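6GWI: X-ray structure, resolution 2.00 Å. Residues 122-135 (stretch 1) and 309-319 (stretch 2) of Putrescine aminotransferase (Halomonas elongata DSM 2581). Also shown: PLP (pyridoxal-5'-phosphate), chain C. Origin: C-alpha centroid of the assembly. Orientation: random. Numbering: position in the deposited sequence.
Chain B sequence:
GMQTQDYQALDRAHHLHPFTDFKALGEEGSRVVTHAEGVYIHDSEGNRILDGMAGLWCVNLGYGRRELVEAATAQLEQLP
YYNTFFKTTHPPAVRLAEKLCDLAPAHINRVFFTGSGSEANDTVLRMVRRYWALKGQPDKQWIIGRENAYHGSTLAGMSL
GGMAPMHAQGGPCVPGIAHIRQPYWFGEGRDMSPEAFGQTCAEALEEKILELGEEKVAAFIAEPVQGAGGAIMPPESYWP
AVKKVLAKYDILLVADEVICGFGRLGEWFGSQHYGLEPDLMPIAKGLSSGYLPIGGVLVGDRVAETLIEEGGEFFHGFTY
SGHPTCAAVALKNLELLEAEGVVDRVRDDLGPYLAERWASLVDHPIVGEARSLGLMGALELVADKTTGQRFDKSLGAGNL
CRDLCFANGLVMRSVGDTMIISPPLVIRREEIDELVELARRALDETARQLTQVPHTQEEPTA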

# COMPACT_ATOMS: atom_id res chain seq x y z
N ASP B 122 6.90 -5.79 1.54
CA ASP B 122 6.18 -7.06 1.40
C ASP B 122 6.60 -7.78 0.12
O ASP B 122 6.77 -9.00 0.11
N THR B 123 6.72 -7.03 -0.98
CA THR B 123 7.19 -7.60 -2.23
C THR B 123 8.59 -8.19 -2.06
O THR B 123 8.87 -9.31 -2.49
N VAL B 124 9.48 -7.43 -1.42
CA VAL B 124 10.83 -7.91 -1.12
C VAL B 124 10.76 -9.26 -0.40
O VAL B 124 11.47 -10.21 -0.76
N LEU B 125 9.94 -9.34 0.64
CA LEU B 125 9.93 -10.54 1.47
C LEU B 125 9.47 -11.75 0.67
O LEU B 125 10.07 -12.83 0.76
N ARG B 126 8.40 -11.61 -0.12
CA ARG B 126 7.92 -12.73 -0.91
C ARG B 126 8.90 -13.07 -2.02
O ARG B 126 9.11 -14.25 -2.33
N MET B 127 9.53 -12.06 -2.63
CA MET B 127 10.51 -12.32 -3.67
C MET B 127 11.71 -13.07 -3.11
O MET B 127 12.21 -14.02 -3.73
N VAL B 128 12.19 -12.66 -1.94
CA VAL B 128 13.37 -13.29 -1.35
C VAL B 128 13.11 -14.76 -1.08
O VAL B 128 13.92 -15.63 -1.42
N ARG B 129 11.97 -15.07 -0.47
CA ARG B 129 11.68 -16.44 -0.06
C ARG B 129 11.26 -17.29 -1.25
O ARG B 129 11.61 -18.48 -1.30
N ARG B 130 10.57 -16.70 -2.22
CA ARG B 130 10.29 -17.41 -3.46
C ARG B 130 11.59 -17.72 -4.20
O ARG B 130 11.75 -18.82 -4.74
N TYR B 131 12.53 -16.78 -4.21
CA TYR B 131 13.81 -16.98 -4.89
C TYR B 131 14.50 -18.24 -4.39
O TYR B 131 14.84 -19.13 -5.18
N TRP B 132 14.72 -18.33 -3.08
CA TRP B 132 15.47 -19.47 -2.55
C TRP B 132 14.70 -20.77 -2.72
O TRP B 132 15.31 -21.82 -2.92
N ALA B 133 13.36 -20.72 -2.67
CA ALA B 133 12.58 -21.91 -2.97
C ALA B 133 12.83 -22.40 -4.39
O ALA B 133 13.01 -23.60 -4.62
N LEU B 134 12.89 -21.47 -5.35
CA LEU B 134 13.14 -21.87 -6.73
C LEU B 134 14.57 -22.37 -6.91
O LEU B 134 14.83 -23.17 -7.82
N LYS B 135 15.51 -21.92 -6.07
CA LYS B 135 16.87 -22.44 -6.11
C LYS B 135 17.01 -23.83 -5.52
O LYS B 135 18.13 -24.36 -5.48
N GLU B 309 12.97 -17.09 -15.21
CA GLU B 309 13.27 -18.32 -15.93
C GLU B 309 12.70 -19.55 -15.24
O GLU B 309 12.39 -20.55 -15.90
N GLU B 310 12.57 -19.51 -13.91
CA GLU B 310 12.17 -20.68 -13.14
C GLU B 310 10.79 -20.56 -12.51
O GLU B 310 10.19 -21.58 -12.18
N GLY B 311 10.27 -19.34 -12.35
CA GLY B 311 9.16 -19.12 -11.45
C GLY B 311 7.77 -19.18 -12.04
O GLY B 311 6.80 -19.27 -11.28
N GLY B 312 7.63 -19.13 -13.36
CA GLY B 312 6.30 -19.05 -13.93
C GLY B 312 5.61 -17.77 -13.50
O GLY B 312 6.21 -16.69 -13.51
N GLU B 313 4.34 -17.88 -13.11
CA GLU B 313 3.61 -16.73 -12.61
C GLU B 313 4.01 -16.44 -11.17
O GLU B 313 4.10 -17.35 -10.34
N PHE B 314 4.24 -15.16 -10.87
CA PHE B 314 4.43 -14.68 -9.50
C PHE B 314 3.07 -14.17 -9.02
O PHE B 314 2.61 -13.11 -9.47
N PHE B 315 2.42 -14.92 -8.12
CA PHE B 315 1.05 -14.61 -7.69
C PHE B 315 1.10 -13.50 -6.64
O PHE B 315 0.88 -13.71 -5.45
N HIS B 316 1.38 -12.30 -7.13
CA HIS B 316 1.67 -11.17 -6.27
C HIS B 316 1.40 -9.88 -7.04
O HIS B 316 1.65 -9.81 -8.24
N GLY B 317 0.87 -8.89 -6.34
CA GLY B 317 0.73 -7.57 -6.92
C GLY B 317 -0.49 -6.85 -6.38
O GLY B 317 -1.31 -7.41 -5.65
N PHE B 318 -0.60 -5.58 -6.76
CA PHE B 318 -1.61 -4.69 -6.21
C PHE B 318 -2.38 -3.99 -7.32
O PHE B 318 -1.82 -3.64 -8.36
N THR B 319 -3.68 -3.80 -7.08
CA THR B 319 -4.57 -3.12 -8.02
C THR B 319 -3.92 -1.87 -8.59
O THR B 319 -3.99 -1.62 -9.80

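A helix lies along an irregular segment of the same chain, and the contact is mainly polar: helix side chains hydrogen bond to backbone carbonyls and a histidine, with a small apolar patch around Phe314 and a leucine packed on the backbone at the far end. The rule of spacing is plain in the sequence, since Asp122, Arg126, Arg130 and Leu134, four residues apart, all point their CA-to-CB bonds toward the partner, while Thr123 and Met127 contribute from sideways positions.

Arg126 does the most varied work. With chi1 m, chi2 t and chi3 p it brings NH1 to 3.0 Å from Phe315 O and 2.9 Å from His316 ND1, hydrogen bonding to both; a weak bond from Arg126 NH2 to Phe315 O, at 3.1 Å, shares the same carbonyl. The carbonyl sits at the edge of the guanidinium, near its plane. Because ND1 accepts from the arginine, the His316 ring can use its other nitrogen as a donor: His316 NE2 gives a hydrogen bond to Thr123 OG1, 3.0 Å away. The His316 CA-to-CB bond points toward the helix, and with chi1 t the ring links two helix residues along its edge. Thr123 OG1, on an m rotamer, also meets the edge of the Phe318 ring, 3.9 Å from Phe318 CE2.

Phe314 packs against Arg126, Met127 and Arg130. Its CA-to-CB bond points sideways, but chi1 t carries the ring nearer to the helix. Met127 CG lies 3.8 Å from Phe314 CE2, and Arg126 CB approaches the ring edge, 4.1 Å from Phe314 CZ. Arginine methylenes thus serve as apolar surface while the charged ends work elsewhere.

Arg130, chi1 t and chi2 p, sends NH2 to Gly311 O in a 2.9 Å hydrogen bond. Water 1 reinforces this link, accepting from Arg130 NE at 2.8 Å and donating to Gly311 O at 3.1 Å. Next along the helix, Leu134 (m, t) places CD1 3.6 Å from Gly311 CA. The close approach suits a residue without a side chain: a CB on Gly311 would come within 3.2 Å of Leu134 CD1. Glu310 starts toward the helix, its CB 4.3 Å from Leu134 CB, but its end leads away.

Beyond the contact, stretch 2 runs on to the cofactor. Thr319 hydrogen bonds to the PLP phosphate through both N and OG1, at 2.8 and 2.7 Å from PLP O1P, and Phe318 CD1 lies 3.8 Å from PLP O2P.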

# COMPACT_ATOMS: atom_id res chain seq x y z
CB ASP B 122 4.67 -6.85 1.37
CG ASP B 122 4.09 -6.46 2.71
OD1 ASP B 122 4.29 -5.30 3.12
OD2 ASP B 122 3.44 -7.32 3.35
CB THR B 123 7.19 -6.52 -3.31
OG1 THR B 123 5.91 -5.87 -3.34
CG2 THR B 123 7.50 -7.11 -4.68
CB VAL B 124 11.59 -6.87 -0.29
CG1 VAL B 124 12.80 -7.51 0.41
CG2 VAL B 124 12.03 -5.71 -1.16
CB LEU B 125 9.04 -10.32 2.70
CG LEU B 125 9.00 -11.44 3.75
CD1 LEU B 125 10.39 -11.91 4.13
CD2 LEU B 125 8.27 -10.95 4.99
CB ARG B 126 6.54 -12.43 -1.49
CG ARG B 126 5.44 -12.33 -0.45
CD ARG B 126 4.06 -12.25 -1.10
NE ARG B 126 3.63 -13.53 -1.65
CZ ARG B 126 2.62 -13.67 -2.51
NH1 ARG B 126 1.94 -12.61 -2.92
NH2 ARG B 126 2.28 -14.88 -2.96
CB MET B 127 10.96 -11.01 -4.31
CG MET B 127 10.05 -10.49 -5.39
SD MET B 127 10.76 -9.00 -6.13
CE MET B 127 9.57 -8.69 -7.43
CB VAL B 128 13.79 -12.54 -0.07
CG1 VAL B 128 14.75 -13.37 0.77
CG2 VAL B 128 14.42 -11.20 -0.42
CB ARG B 129 10.62 -16.42 1.05
CG ARG B 129 11.24 -16.02 2.40
CD ARG B 129 10.23 -15.66 3.51
NE ARG B 129 10.93 -15.51 4.80
CZ ARG B 129 10.34 -15.27 5.97
NH1 ARG B 129 9.02 -15.15 6.06
NH2 ARG B 129 11.08 -15.16 7.07
CB ARG B 130 9.36 -16.56 -4.33
CG ARG B 130 9.05 -17.12 -5.70
CD ARG B 130 8.28 -18.45 -5.65
NE ARG B 130 7.85 -18.84 -7.00
CZ ARG B 130 7.49 -20.07 -7.35
NH1 ARG B 130 7.50 -21.06 -6.47
NH2 ARG B 130 7.11 -20.31 -8.61
CB TYR B 131 14.70 -15.76 -4.67
CG TYR B 131 16.12 -15.95 -5.14
CD1 TYR B 131 16.45 -15.81 -6.48
CD2 TYR B 131 17.13 -16.28 -4.24
CE1 TYR B 131 17.75 -16.00 -6.91
CE2 TYR B 131 18.42 -16.46 -4.66
CZ TYR B 131 18.73 -16.32 -5.99
OH TYR B 131 20.02 -16.50 -6.40
CB TRP B 132 15.82 -19.21 -1.08
CG TRP B 132 16.89 -18.18 -0.94
CD1 TRP B 132 16.76 -16.94 -0.39
CD2 TRP B 132 18.25 -18.28 -1.38
NE1 TRP B 132 17.96 -16.27 -0.46
CE2 TRP B 132 18.89 -17.07 -1.06
CE3 TRP B 132 18.99 -19.29 -2.02
CZ2 TRP B 132 20.23 -16.84 -1.35
CZ3 TRP B 132 20.32 -19.06 -2.30
CH2 TRP B 132 20.93 -17.84 -1.97
CB ALA B 133 11.09 -21.63 -2.75
CB LEU B 134 12.85 -20.71 -7.68
CG LEU B 134 11.39 -20.28 -7.81
CD1 LEU B 134 11.29 -18.96 -8.56
CD2 LEU B 134 10.57 -21.36 -8.51
CB LYS B 135 17.83 -21.51 -5.35
CG LYS B 135 17.82 -20.05 -5.80
CD LYS B 135 18.45 -19.85 -7.17
CE LYS B 135 19.95 -20.04 -7.16
NZ LYS B 135 20.53 -19.84 -8.52
CB GLU B 309 14.78 -18.49 -16.08
CG GLU B 309 15.44 -17.49 -17.02
CD GLU B 309 14.83 -17.51 -18.40
OE1 GLU B 309 14.57 -16.42 -18.95
OE2 GLU B 309 14.59 -18.61 -18.94
CB GLU B 310 13.18 -20.93 -12.00
CG GLU B 310 14.65 -20.80 -12.40
CD GLU B 310 15.06 -21.73 -13.52
OE1 GLU B 310 14.44 -22.81 -13.66
OE2 GLU B 310 16.00 -21.39 -14.27
CB GLU B 313 2.10 -16.95 -12.69
CG GLU B 313 1.30 -15.75 -12.15
CD GLU B 313 -0.20 -15.90 -12.33
OE1 GLU B 313 -0.64 -16.78 -13.10
OE2 GLU B 313 -0.95 -15.13 -11.69
CB PHE B 314 5.51 -13.60 -9.47
CG PHE B 314 5.90 -13.15 -8.09
CD1 PHE B 314 5.99 -14.05 -7.03
CD2 PHE B 314 6.22 -11.82 -7.85
CE1 PHE B 314 6.36 -13.62 -5.77
CE2 PHE B 314 6.59 -11.39 -6.60
CZ PHE B 314 6.67 -12.29 -5.55
CB PHE B 315 0.35 -15.85 -7.16
CG PHE B 315 0.03 -16.86 -8.22
CD1 PHE B 315 -1.16 -16.80 -8.92
CD2 PHE B 315 0.92 -17.88 -8.51
CE1 PHE B 315 -1.46 -17.73 -9.89
CE2 PHE B 315 0.63 -18.82 -9.49
CZ PHE B 315 -0.57 -18.74 -10.18
CB HIS B 316 3.13 -11.19 -5.80
CG HIS B 316 3.48 -10.05 -4.90
ND1 HIS B 316 3.13 -10.02 -3.57
CD2 HIS B 316 4.13 -8.89 -5.15
CE1 HIS B 316 3.56 -8.89 -3.03
NE2 HIS B 316 4.16 -8.19 -3.97
CB PHE B 318 -0.95 -3.66 -5.29
CG PHE B 318 -0.05 -4.28 -4.25
CD1 PHE B 318 -0.57 -4.74 -3.05
CD2 PHE B 318 1.30 -4.44 -4.50
CE1 PHE B 318 0.26 -5.33 -2.11
CE2 PHE B 318 2.13 -5.03 -3.56
CZ PHE B 318 1.61 -5.47 -2.37
CB THR B 319 -5.89 -2.78 -7.31
OG1 THR B 319 -6.56 -3.98 -6.91
CG2 THR B 319 -6.80 -1.99 -8.22
N1 PLP C . -9.71 -7.33 -0.75
C2 PLP C . -10.50 -7.64 -1.84
C2A PLP C . -11.85 -8.26 -1.60
C3 PLP C . -10.04 -7.37 -3.13
O3 PLP C . -10.84 -7.68 -4.20
C4 PLP C . -8.79 -6.78 -3.33
C4A PLP C . -8.53 -6.03 -4.61
C5 PLP C . -8.00 -6.49 -2.22
C6 PLP C . -8.47 -6.76 -0.94
C5A PLP C . -6.64 -5.87 -2.38
O4P PLP C . -6.70 -4.50 -2.75
P PLP C . -5.39 -3.83 -3.41
O1P PLP C . -5.12 -4.52 -4.73
O2P PLP C . -4.21 -4.02 -2.48
O3P PLP C . -5.66 -2.36 -3.65
O HOH W 1 6.91 -17.16 -9.07